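Local coordinates for protein acetone carboxylase alpha subunit (Xanthobacter autotrophicus Py2, PDB 5M45) that binds a manganese ion and belongs to the hydantoinase B/oxoprolinase family, forming one subunit of a six-chain assembly, at residues E53-L64 against E254-F263; A97-S105 against M369-G377. One frame throughout, in Å; residues are numbered along the deposited sequence.

Interaction 1 of 2, residues E53-L64 against E254-F263; sequences EPILYNKLFSRL and EEGIEAYWKF. With ACT (acetate ion), chain O.
A knob-into-hole packing of two steeply crossed helices is built on Phe263, whose ring enters the hole formed by Tyr57, Leu60, Phe61 and Leu64. With CG anti to the backbone N (chi1 -173°), the Phe263 ring extends across to helix 54-75. There its CD1/CE1 edge stands over one face of the Tyr57 ring, an edge-to-face pair with centroids 5.1 Å apart and planes at 61°. Beyond the pair, Tyr57 OH is hydrogen-bonded to His270 ND1. Leu60 CB lies over a face of the Phe263 ring, a CH-pi contact at 4.3 Å from the centroid, while Leu60 CD1 turns back to Phe263 CB. At the far end of the ring, Phe263 CZ comes within 4.1 Å of Phe61 CB. Leu64 CD1 fills the angle between Phe263 CE2 and Tyr260 CE1. The segment axes of 54-64 and 257-263 cross at -76°, consistent with a compact contact centred on Phe263. Nearer the start of 54-64, the Leu56 CD2 methyl rests 3.8 Å from Ala259 CB.

Charged groups follow on the flank formed by the last turn of helix 227-255, just before Gly256 turns the chain into helix 257-282. Arg63 NH1 forms a salt bridge with Glu254 OE1 at 2.7 Å, the oxygen lying near the guanidinium plane although the carboxylate itself stands steeply to it. Lys59 NZ forms another with Glu255 OE2, though the modelled separation is too short to be trusted in detail. A water donates to Glu53 OE2 and accepts a weak bond from Lys262 NZ, bridging two charges that do not meet directly. At the N-terminus of helix 54-75, Ile55 N donates to O and Leu56 N to OXT of an acetate, probably from the crystallisation liquor, where the helix end would probably favour an anion.

Interaction 2 of 2, residues A97-S105 against M369-G377; sequences AAGDSLLTS and MINDGAAYG. With AE4 (3,6,9,12,15-pentaoxaheptadecan-1-ol), chain P.
Ser101 and the Asn371-Asp372 pair form the tight part of this contact, where the turn leading into the short helix 373-376 presses on strand 101-104. Ser101 N donates almost straight to Asp372 OD2 (2.8 Å), approaching from above the carboxylate plane. Asn371 works in two directions: with CG between its own backbone N and carbonyl carbon (chi1 63°), the amide lies between strand and turn, where ND2 reaches Leu102 O at 3.0 Å, with that oxygen in the amide plane, and OD1 accepts from Gly373 N, a capping bond that closes an Asx turn. A second acceptor of ND2 is Ala267 O. Asn371 CB is pressed to 3.2 Å from Ser101 O.

Strand 101-104 is an outermost strand, within this chain, of a seven-stranded antiparallel sheet, and residues 369-372 lie along it. Toward Thr104 the packing slackens: a water accepts from Thr104 N and donates to Ile370 O at 2.9 Å, and the methyls Thr104 CG2 and Ile370 CG2 stay 4.0 Å apart.

The other end opens toward the partly exposed Tyr376. Its hydroxyl donates to Asp100 OD1 at 2.6 Å, on the syn side but tilted out of the carboxylate plane, and the same oxygen also pairs with Lys120. Over one face of the Tyr376 ring, offset toward the rim, lies C14 of 3,6,9,12,15-pentaoxaheptadecan-1-ol, which also touches Ala375 CB.

How the interactions relate
Interactions 1 and 2 lie with their centres about 16 Å apart, on the same side of the chain's centre, and they touch. Leu103 of strand 101-104 packs with CD1 3.5 Å from Leu64 CB, Met369 meets Phe61, and Leu102 meets Phe263, so helices 54-75 and 257-282 both pack against strand 101-104, an outermost strand of the seven-stranded sheet within this chain. Along the chain the segments alternate, 53-64, 97-105, 254-263 and 369-377, so the two contacts cross, and regions far apart in sequence meet within one hydantoinase B/oxoprolinase range. Interaction 1 lies farther out, about 34 Å from the chain's centre; interaction 2, at about 20 Å, leads from that strand to the ligand pocket.

Interaction 1 of 2, residues E53-L64 against E254-F263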
loop_
_atom_site.group_PDB
_atom_site.type_symbol
_atom_site.label_atom_id
_atom_site.label_comp_id
_atom_site.label_asym_id
_atom_site.label_seq_id
_atom_site.Cartn_x
_atom_site.Cartn_y
_atom_site.Cartn_z
ATOM N N GLU A 53 18.169 -26.230 40.631
ATOM C CA GLU A 53 17.824 -24.973 41.292
ATOM C C GLU A 53 16.316 -24.679 41.129
ATOM O O GLU A 53 15.939 -23.642 40.586
ATOM C CB GLU A 53 18.676 -23.826 40.735
ATOM C CG GLU A 53 20.195 -23.995 40.817
ATOM C CD GLU A 53 20.949 -22.787 40.247
ATOM O OE1 GLU A 53 20.836 -21.637 40.776
ATOM O OE2 GLU A 53 21.675 -22.961 39.230
ATOM N N PRO A 54 15.439 -25.600 41.602
ATOM C CA PRO A 54 13.988 -25.464 41.374
ATOM C C PRO A 54 13.360 -24.186 41.952
ATOM O O PRO A 54 12.408 -23.665 41.356
ATOM C CB PRO A 54 13.390 -26.697 42.057
ATOM C CG PRO A 54 14.437 -27.099 43.081
ATOM C CD PRO A 54 15.742 -26.800 42.416
ATOM N N ILE A 55 13.913 -23.689 43.074
ATOM C CA ILE A 55 13.388 -22.481 43.682
ATOM C C ILE A 55 13.657 -21.260 42.769
ATOM O O ILE A 55 12.735 -20.458 42.497
ATOM C CB ILE A 55 13.908 -22.257 45.116
ATOM C CG1 ILE A 55 13.515 -23.443 46.030
ATOM C CG2 ILE A 55 13.407 -20.916 45.681
ATOM C CD1 ILE A 55 14.153 -23.361 47.414
ATOM N N LEU A 56 14.888 -21.138 42.271
ATOM C CA LEU A 56 15.215 -20.067 41.315
ATOM C C LEU A 56 14.482 -20.177 39.979
ATOM O O LEU A 56 14.050 -19.162 39.412
ATOM C CB LEU A 56 16.736 -19.980 41.125
ATOM C CG LEU A 56 17.232 -18.838 40.238
ATOM C CD1 LEU A 56 16.746 -17.480 40.774
ATOM C CD2 LEU A 56 18.751 -18.834 40.217
ATOM N N TYR A 57 14.343 -21.393 39.454
ATOM C CA TYR A 57 13.549 -21.624 38.226
ATOM C C TYR A 57 12.115 -21.076 38.371
ATOM O O TYR A 57 11.626 -20.356 37.489
ATOM C CB TYR A 57 13.520 -23.113 37.882
ATOM C CG TYR A 57 12.944 -23.450 36.525
ATOM C CD1 TYR A 57 11.593 -23.746 36.387
ATOM C CD2 TYR A 57 13.747 -23.557 35.404
ATOM C CE1 TYR A 57 11.060 -24.095 35.157
ATOM C CE2 TYR A 57 13.224 -23.897 34.146
ATOM C CZ TYR A 57 11.883 -24.163 34.035
ATOM O OH TYR A 57 11.353 -24.529 32.834
ATOM N N ASN A 58 11.481 -21.402 39.504
ATOM C CA ASN A 58 10.112 -20.970 39.798
ATOM C C ASN A 58 10.024 -19.451 40.004
ATOM O O ASN A 58 9.031 -18.835 39.602
ATOM C CB ASN A 58 9.554 -21.686 41.048
ATOM C CG ASN A 58 8.129 -21.254 41.379
ATOM O OD1 ASN A 58 7.864 -20.558 42.373
ATOM N ND2 ASN A 58 7.203 -21.641 40.531
ATOM N N LYS A 59 11.051 -18.856 40.615
ATOM C CA LYS A 59 11.049 -17.427 40.821
ATOM C C LYS A 59 11.109 -16.645 39.489
ATOM O O LYS A 59 10.405 -15.639 39.317
ATOM C CB LYS A 59 12.188 -16.995 41.756
ATOM C CG LYS A 59 12.194 -15.486 41.997
ATOM C CD LYS A 59 12.894 -15.051 43.284
ATOM C CE LYS A 59 14.370 -15.337 43.324
ATOM N NZ LYS A 59 15.060 -14.136 44.005
ATOM N N LEU A 60 11.970 -17.094 38.572
ATOM C CA LEU A 60 12.041 -16.480 37.252
ATOM C C LEU A 60 10.708 -16.661 36.514
ATOM O O LEU A 60 10.213 -15.717 35.869
ATOM C CB LEU A 60 13.181 -17.062 36.430
ATOM C CG LEU A 60 14.598 -16.824 36.935
ATOM C CD1 LEU A 60 15.567 -17.711 36.185
ATOM C CD2 LEU A 60 14.992 -15.395 36.700
ATOM N N PHE A 61 10.143 -17.867 36.584
ATOM C CA PHE A 61 8.819 -18.141 35.956
ATOM C C PHE A 61 7.741 -17.159 36.455
ATOM O O PHE A 61 7.041 -16.529 35.676
ATOM C CB PHE A 61 8.392 -19.599 36.204
ATOM C CG PHE A 61 6.940 -19.885 35.899
ATOM C CD1 PHE A 61 6.512 -20.094 34.601
ATOM C CD2 PHE A 61 6.004 -19.972 36.935
ATOM C CE1 PHE A 61 5.166 -20.346 34.328
ATOM C CE2 PHE A 61 4.680 -20.220 36.677
ATOM C CZ PHE A 61 4.247 -20.405 35.374
ATOM N N SER A 62 7.648 -17.042 37.773
ATOM C CA SER A 62 6.637 -16.233 38.440
ATOM C C SER A 62 6.778 -14.757 38.075
ATOM O O SER A 62 5.811 -14.133 37.638
ATOM C CB SER A 62 6.717 -16.457 39.956
ATOM O OG SER A 62 5.900 -15.542 40.693
ATOM N N ARG A 63 7.994 -14.213 38.197
ATOM C CA ARG A 63 8.203 -12.797 37.892
ATOM C C ARG A 63 7.968 -12.423 36.427
ATOM O O ARG A 63 7.358 -11.398 36.138
ATOM C CB ARG A 63 9.607 -12.342 38.351
ATOM C CG ARG A 63 9.697 -12.167 39.844
ATOM C CD ARG A 63 10.944 -11.396 40.248
ATOM N NE ARG A 63 10.903 -9.965 39.899
ATOM C CZ ARG A 63 11.953 -9.140 40.005
ATOM N NH1 ARG A 63 13.145 -9.555 40.435
ATOM N NH2 ARG A 63 11.818 -7.869 39.686
ATOM N N LEU A 64 8.452 -13.260 35.516
ATOM C CA LEU A 64 8.365 -12.981 34.082
ATOM C C LEU A 64 6.950 -13.233 33.527
ATOM O O LEU A 64 6.482 -12.455 32.698
ATOM C CB LEU A 64 9.393 -13.813 33.305
ATOM C CG LEU A 64 10.857 -13.461 33.631
ATOM C CD1 LEU A 64 11.802 -14.532 33.029
ATOM C CD2 LEU A 64 11.238 -12.059 33.168
ATOM N N GLU A 254 19.158 -8.556 39.281
ATOM C CA GLU A 254 18.942 -9.216 40.566
ATOM C C GLU A 254 19.412 -10.697 40.648
ATOM O O GLU A 254 19.996 -11.072 41.645
ATOM C CB GLU A 254 17.484 -9.102 41.018
ATOM C CG GLU A 254 17.269 -9.805 42.379
ATOM C CD GLU A 254 15.939 -9.506 43.071
ATOM O OE1 GLU A 254 14.970 -9.201 42.344
ATOM O OE2 GLU A 254 15.874 -9.610 44.347
ATOM N N GLU A 255 19.126 -11.528 39.645
ATOM C CA GLU A 255 19.436 -12.986 39.702
ATOM C C GLU A 255 20.655 -13.432 38.918
ATOM O O GLU A 255 21.097 -14.584 39.068
ATOM C CB GLU A 255 18.245 -13.822 39.226
ATOM C CG GLU A 255 16.914 -13.525 39.881
ATOM C CD GLU A 255 16.949 -13.679 41.411
ATOM O OE1 GLU A 255 17.797 -14.434 41.956
ATOM O OE2 GLU A 255 16.124 -13.073 42.097
ATOM N N GLY A 256 21.193 -12.549 38.081
ATOM C CA GLY A 256 22.377 -12.846 37.282
ATOM C C GLY A 256 22.033 -13.369 35.904
ATOM O O GLY A 256 21.041 -14.085 35.722
ATOM N N ILE A 257 22.845 -12.984 34.938
ATOM C CA ILE A 257 22.642 -13.367 33.535
ATOM C C ILE A 257 22.743 -14.883 33.314
ATOM O O ILE A 257 22.013 -15.410 32.480
ATOM C CB ILE A 257 23.583 -12.564 32.564
ATOM C CG1 ILE A 257 23.285 -12.870 31.080
ATOM C CG2 ILE A 257 25.064 -12.901 32.796
ATOM C CD1 ILE A 257 21.870 -12.528 30.605
ATOM N N GLU A 258 23.580 -15.587 34.067
ATOM C CA GLU A 258 23.765 -17.045 33.826
ATOM C C GLU A 258 22.468 -17.829 34.067
ATOM O O GLU A 258 22.122 -18.708 33.277
ATOM C CB GLU A 258 24.855 -17.676 34.709
ATOM C CG GLU A 258 26.235 -17.056 34.563
ATOM C CD GLU A 258 26.919 -17.519 33.332
ATOM O OE1 GLU A 258 27.636 -18.558 33.476
ATOM O OE2 GLU A 258 26.798 -16.852 32.265
ATOM N N ALA A 259 21.775 -17.513 35.160
ATOM C CA ALA A 259 20.507 -18.151 35.455
ATOM C C ALA A 259 19.427 -17.804 34.405
ATOM O O ALA A 259 18.692 -18.698 33.962
ATOM C CB ALA A 259 20.027 -17.773 36.850
ATOM N N TYR A 260 19.320 -16.524 34.025
ATOM C CA TYR A 260 18.343 -16.123 33.007
ATOM C C TYR A 260 18.632 -16.812 31.671
ATOM O O TYR A 260 17.702 -17.270 31.006
ATOM C CB TYR A 260 18.320 -14.589 32.802
ATOM C CG TYR A 260 17.328 -14.163 31.750
ATOM C CD1 TYR A 260 16.002 -13.904 32.093
ATOM C CD2 TYR A 260 17.690 -14.058 30.408
ATOM C CE1 TYR A 260 15.071 -13.552 31.137
ATOM C CE2 TYR A 260 16.763 -13.689 29.448
ATOM C CZ TYR A 260 15.446 -13.455 29.804
ATOM O OH TYR A 260 14.484 -13.111 28.869
ATOM N N TRP A 261 19.903 -16.852 31.290
ATOM C CA TRP A 261 20.357 -17.485 30.025
ATOM C C TRP A 261 19.999 -18.981 29.977
ATOM O O TRP A 261 19.544 -19.489 28.929
ATOM C CB TRP A 261 21.853 -17.210 29.814
ATOM C CG TRP A 261 22.433 -17.540 28.441
ATOM C CD1 TRP A 261 23.349 -18.511 28.146
ATOM C CD2 TRP A 261 22.150 -16.878 27.199
ATOM N NE1 TRP A 261 23.630 -18.498 26.796
ATOM C CE2 TRP A 261 22.918 -17.505 26.196
ATOM C CE3 TRP A 261 21.326 -15.818 26.836
ATOM C CZ2 TRP A 261 22.879 -17.113 24.860
ATOM C CZ3 TRP A 261 21.290 -15.414 25.498
ATOM C CH2 TRP A 261 22.077 -16.056 24.535
ATOM N N LYS A 262 20.139 -19.681 31.095
ATOM C CA LYS A 262 19.635 -21.071 31.172
ATOM C C LYS A 262 18.111 -21.188 31.015
ATOM O O LYS A 262 17.648 -22.020 30.230
ATOM C CB LYS A 262 20.110 -21.781 32.439
ATOM C CG LYS A 262 21.621 -21.992 32.351
ATOM C CD LYS A 262 22.147 -23.042 33.290
ATOM C CE LYS A 262 22.332 -22.514 34.687
ATOM N NZ LYS A 262 23.699 -22.713 35.249
ATOM N N PHE A 263 17.361 -20.352 31.741
ATOM C CA PHE A 263 15.897 -20.370 31.687
ATOM C C PHE A 263 15.367 -20.129 30.272
ATOM O O PHE A 263 14.375 -20.761 29.846
ATOM C CB PHE A 263 15.326 -19.300 32.623
ATOM C CG PHE A 263 13.836 -19.337 32.761
ATOM C CD1 PHE A 263 13.211 -20.238 33.625
ATOM C CD2 PHE A 263 13.032 -18.448 32.042
ATOM C CE1 PHE A 263 11.809 -20.252 33.774
ATOM C CE2 PHE A 263 11.648 -18.454 32.198
ATOM C CZ PHE A 263 11.035 -19.349 33.058
HETATM C C ACT O . 17.291 -23.565 44.473
HETATM O O ACT O . 16.342 -24.399 44.441
HETATM O OXT ACT O . 17.360 -22.559 43.714
HETATM C CH3 ACT O . 18.377 -23.792 45.496
HETATM O O HOH W 1 22.557 -20.944 37.235
#

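Interaction 2 of 2, residues A97-S105 against M369-G377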
loop_
_atom_site.group_PDB
_atom_site.type_symbol
_atom_site.label_atom_id
_atom_site.label_comp_id
_atom_site.label_asym_id
_atom_site.label_seq_id
_atom_site.Cartn_x
_atom_site.Cartn_y
_atom_site.Cartn_z
ATOM N N ALA A 97 16.974 -15.421 22.076
ATOM C CA ALA A 97 17.714 -14.841 20.951
ATOM C C ALA A 97 17.401 -15.483 19.609
ATOM O O ALA A 97 17.452 -14.808 18.568
ATOM C CB ALA A 97 19.200 -14.868 21.215
ATOM N N ALA A 98 17.049 -16.770 19.619
ATOM C CA ALA A 98 16.697 -17.508 18.392
ATOM C C ALA A 98 15.261 -17.292 17.910
ATOM O O ALA A 98 14.844 -17.927 16.930
ATOM C CB ALA A 98 16.961 -19.004 18.583
ATOM N N GLY A 99 14.494 -16.435 18.586
ATOM C CA GLY A 99 13.087 -16.194 18.240
ATOM C C GLY A 99 12.053 -17.214 18.727
ATOM O O GLY A 99 10.917 -17.202 18.267
ATOM N N ASP A 100 12.439 -18.108 19.639
ATOM C CA ASP A 100 11.497 -19.017 20.274
ATOM C C ASP A 100 10.894 -18.409 21.557
ATOM O O ASP A 100 11.617 -17.874 22.381
ATOM C CB ASP A 100 12.192 -20.334 20.593
ATOM C CG ASP A 100 12.635 -21.072 19.325
ATOM O OD1 ASP A 100 11.712 -21.384 18.511
ATOM O OD2 ASP A 100 13.834 -21.368 19.166
ATOM N N SER A 101 9.575 -18.506 21.718
ATOM C CA SER A 101 8.886 -17.896 22.868
ATOM C C SER A 101 9.137 -18.694 24.132
ATOM O O SER A 101 9.179 -19.939 24.081
ATOM C CB SER A 101 7.374 -17.774 22.622
ATOM O OG SER A 101 6.769 -19.054 22.506
ATOM N N LEU A 102 9.349 -17.981 25.239
ATOM C CA LEU A 102 9.488 -18.551 26.583
ATOM C C LEU A 102 8.189 -18.458 27.406
ATOM O O LEU A 102 7.862 -19.369 28.136
ATOM C CB LEU A 102 10.468 -17.723 27.433
ATOM C CG LEU A 102 11.907 -17.385 27.412
ATOM C CD1 LEU A 102 12.362 -16.622 26.200
ATOM C CD2 LEU A 102 12.165 -16.553 28.679
ATOM N N LEU A 103 7.550 -17.286 27.383
ATOM C CA LEU A 103 6.332 -16.969 28.160
ATOM C C LEU A 103 5.485 -15.945 27.382
ATOM O O LEU A 103 6.017 -15.122 26.584
ATOM C CB LEU A 103 6.709 -16.342 29.514
ATOM C CG LEU A 103 7.423 -17.267 30.505
ATOM C CD1 LEU A 103 8.001 -16.560 31.692
ATOM C CD2 LEU A 103 6.489 -18.347 31.031
ATOM N N THR A 104 4.189 -15.908 27.689
ATOM C CA THR A 104 3.268 -14.978 27.023
ATOM C C THR A 104 2.123 -14.554 27.934
ATOM O O THR A 104 1.727 -15.295 28.814
ATOM C CB THR A 104 2.727 -15.619 25.699
ATOM O OG1 THR A 104 1.943 -14.699 24.958
ATOM C CG2 THR A 104 1.922 -16.854 25.979
ATOM N N SER A 105 1.571 -13.364 27.695
ATOM C CA SER A 105 0.220 -13.029 28.213
ATOM C C SER A 105 -0.821 -13.939 27.533
ATOM O O SER A 105 -0.495 -14.602 26.559
ATOM C CB SER A 105 -0.138 -11.550 27.922
ATOM O OG SER A 105 -0.392 -11.323 26.538
ATOM N N MET A 369 3.647 -25.290 30.485
ATOM C CA MET A 369 4.282 -24.075 29.945
ATOM C C MET A 369 3.619 -23.724 28.613
ATOM O O MET A 369 3.522 -24.577 27.704
ATOM C CB MET A 369 5.785 -24.270 29.734
ATOM C CG MET A 369 6.620 -24.518 30.994
ATOM S SD MET A 369 6.648 -23.050 32.055
ATOM C CE MET A 369 7.922 -22.098 31.257
ATOM N N ILE A 370 3.169 -22.471 28.491
ATOM C CA ILE A 370 2.514 -21.974 27.272
ATOM C C ILE A 370 3.581 -21.152 26.495
ATOM O O ILE A 370 3.823 -19.967 26.784
ATOM C CB ILE A 370 1.292 -21.114 27.631
ATOM C CG1 ILE A 370 0.321 -21.878 28.550
ATOM C CG2 ILE A 370 0.602 -20.569 26.388
ATOM C CD1 ILE A 370 -0.281 -23.103 27.951
ATOM N N ASN A 371 4.222 -21.831 25.538
ATOM C CA ASN A 371 5.299 -21.288 24.736
ATOM C C ASN A 371 5.526 -22.186 23.498
ATOM O O ASN A 371 4.708 -23.078 23.243
ATOM C CB ASN A 371 6.562 -21.066 25.593
ATOM C CG ASN A 371 7.146 -22.354 26.178
ATOM O OD1 ASN A 371 6.975 -23.444 25.633
ATOM N ND2 ASN A 371 7.874 -22.224 27.288
ATOM N N ASP A 372 6.616 -21.974 22.750
ATOM C CA ASP A 372 6.862 -22.712 21.504
ATOM C C ASP A 372 7.244 -24.191 21.664
ATOM O O ASP A 372 7.292 -24.915 20.660
ATOM C CB ASP A 372 7.926 -21.979 20.642
ATOM C CG ASP A 372 7.383 -20.720 19.999
ATOM O OD1 ASP A 372 6.122 -20.596 19.836
ATOM O OD2 ASP A 372 8.169 -19.785 19.654
ATOM N N GLY A 373 7.490 -24.650 22.898
ATOM C CA GLY A 373 7.845 -26.051 23.140
ATOM C C GLY A 373 6.891 -27.063 22.488
ATOM O O GLY A 373 7.347 -28.025 21.810
ATOM N N ALA A 374 5.584 -26.817 22.654
ATOM C CA ALA A 374 4.566 -27.691 22.078
ATOM C C ALA A 374 4.571 -27.730 20.530
ATOM O O ALA A 374 4.231 -28.762 19.935
ATOM C CB ALA A 374 3.179 -27.325 22.616
ATOM N N ALA A 375 4.998 -26.659 19.869
ATOM C CA ALA A 375 5.173 -26.717 18.394
ATOM C C ALA A 375 6.293 -27.662 18.002
ATOM O O ALA A 375 6.146 -28.409 17.031
ATOM C CB ALA A 375 5.438 -25.338 17.802
ATOM N N TYR A 376 7.408 -27.642 18.743
ATOM C CA TYR A 376 8.505 -28.596 18.512
ATOM C C TYR A 376 8.065 -30.062 18.773
ATOM O O TYR A 376 8.672 -30.991 18.241
ATOM C CB TYR A 376 9.789 -28.238 19.318
ATOM C CG TYR A 376 10.511 -26.991 18.808
ATOM C CD1 TYR A 376 11.308 -27.064 17.669
ATOM C CD2 TYR A 376 10.339 -25.731 19.399
ATOM C CE1 TYR A 376 11.930 -25.938 17.163
ATOM C CE2 TYR A 376 10.976 -24.604 18.908
ATOM C CZ TYR A 376 11.770 -24.706 17.779
ATOM O OH TYR A 376 12.384 -23.596 17.237
ATOM N N GLY A 377 7.015 -30.292 19.566
ATOM C CA GLY A 377 6.523 -31.640 19.825
ATOM C C GLY A 377 5.419 -32.127 18.900
ATOM O O GLY A 377 4.839 -33.167 19.153
HETATM C C2 AE4 P . 11.523 -33.425 11.522
HETATM C C3 AE4 P . 12.500 -32.252 11.470
HETATM O O4 AE4 P . 12.649 -31.701 12.782
HETATM C C5 AE4 P . 13.831 -30.912 12.994
HETATM C C6 AE4 P . 13.584 -29.850 14.071
HETATM O O7 AE4 P . 13.526 -28.519 13.533
HETATM C C8 AE4 P . 12.326 -28.275 12.783
HETATM C C9 AE4 P . 12.387 -26.881 12.183
HETATM C C11 AE4 P . 10.340 -25.777 12.807
HETATM O O10 AE4 P . 11.729 -25.968 13.062
HETATM C C12 AE4 P . 9.585 -25.837 14.124
HETATM O O13 AE4 P . 9.573 -24.555 14.755
HETATM C C14 AE4 P . 8.457 -24.399 15.622
HETATM C C15 AE4 P . 8.596 -23.107 16.419
HETATM O O16 AE4 P . 8.348 -22.009 15.542
HETATM C C17 AE4 P . 7.029 -21.480 15.615
HETATM C C18 AE4 P . 6.995 -20.214 14.768
HETATM O O19 AE4 P . 7.988 -19.278 15.248
HETATM O O HOH W 2 3.147 -18.389 29.109
#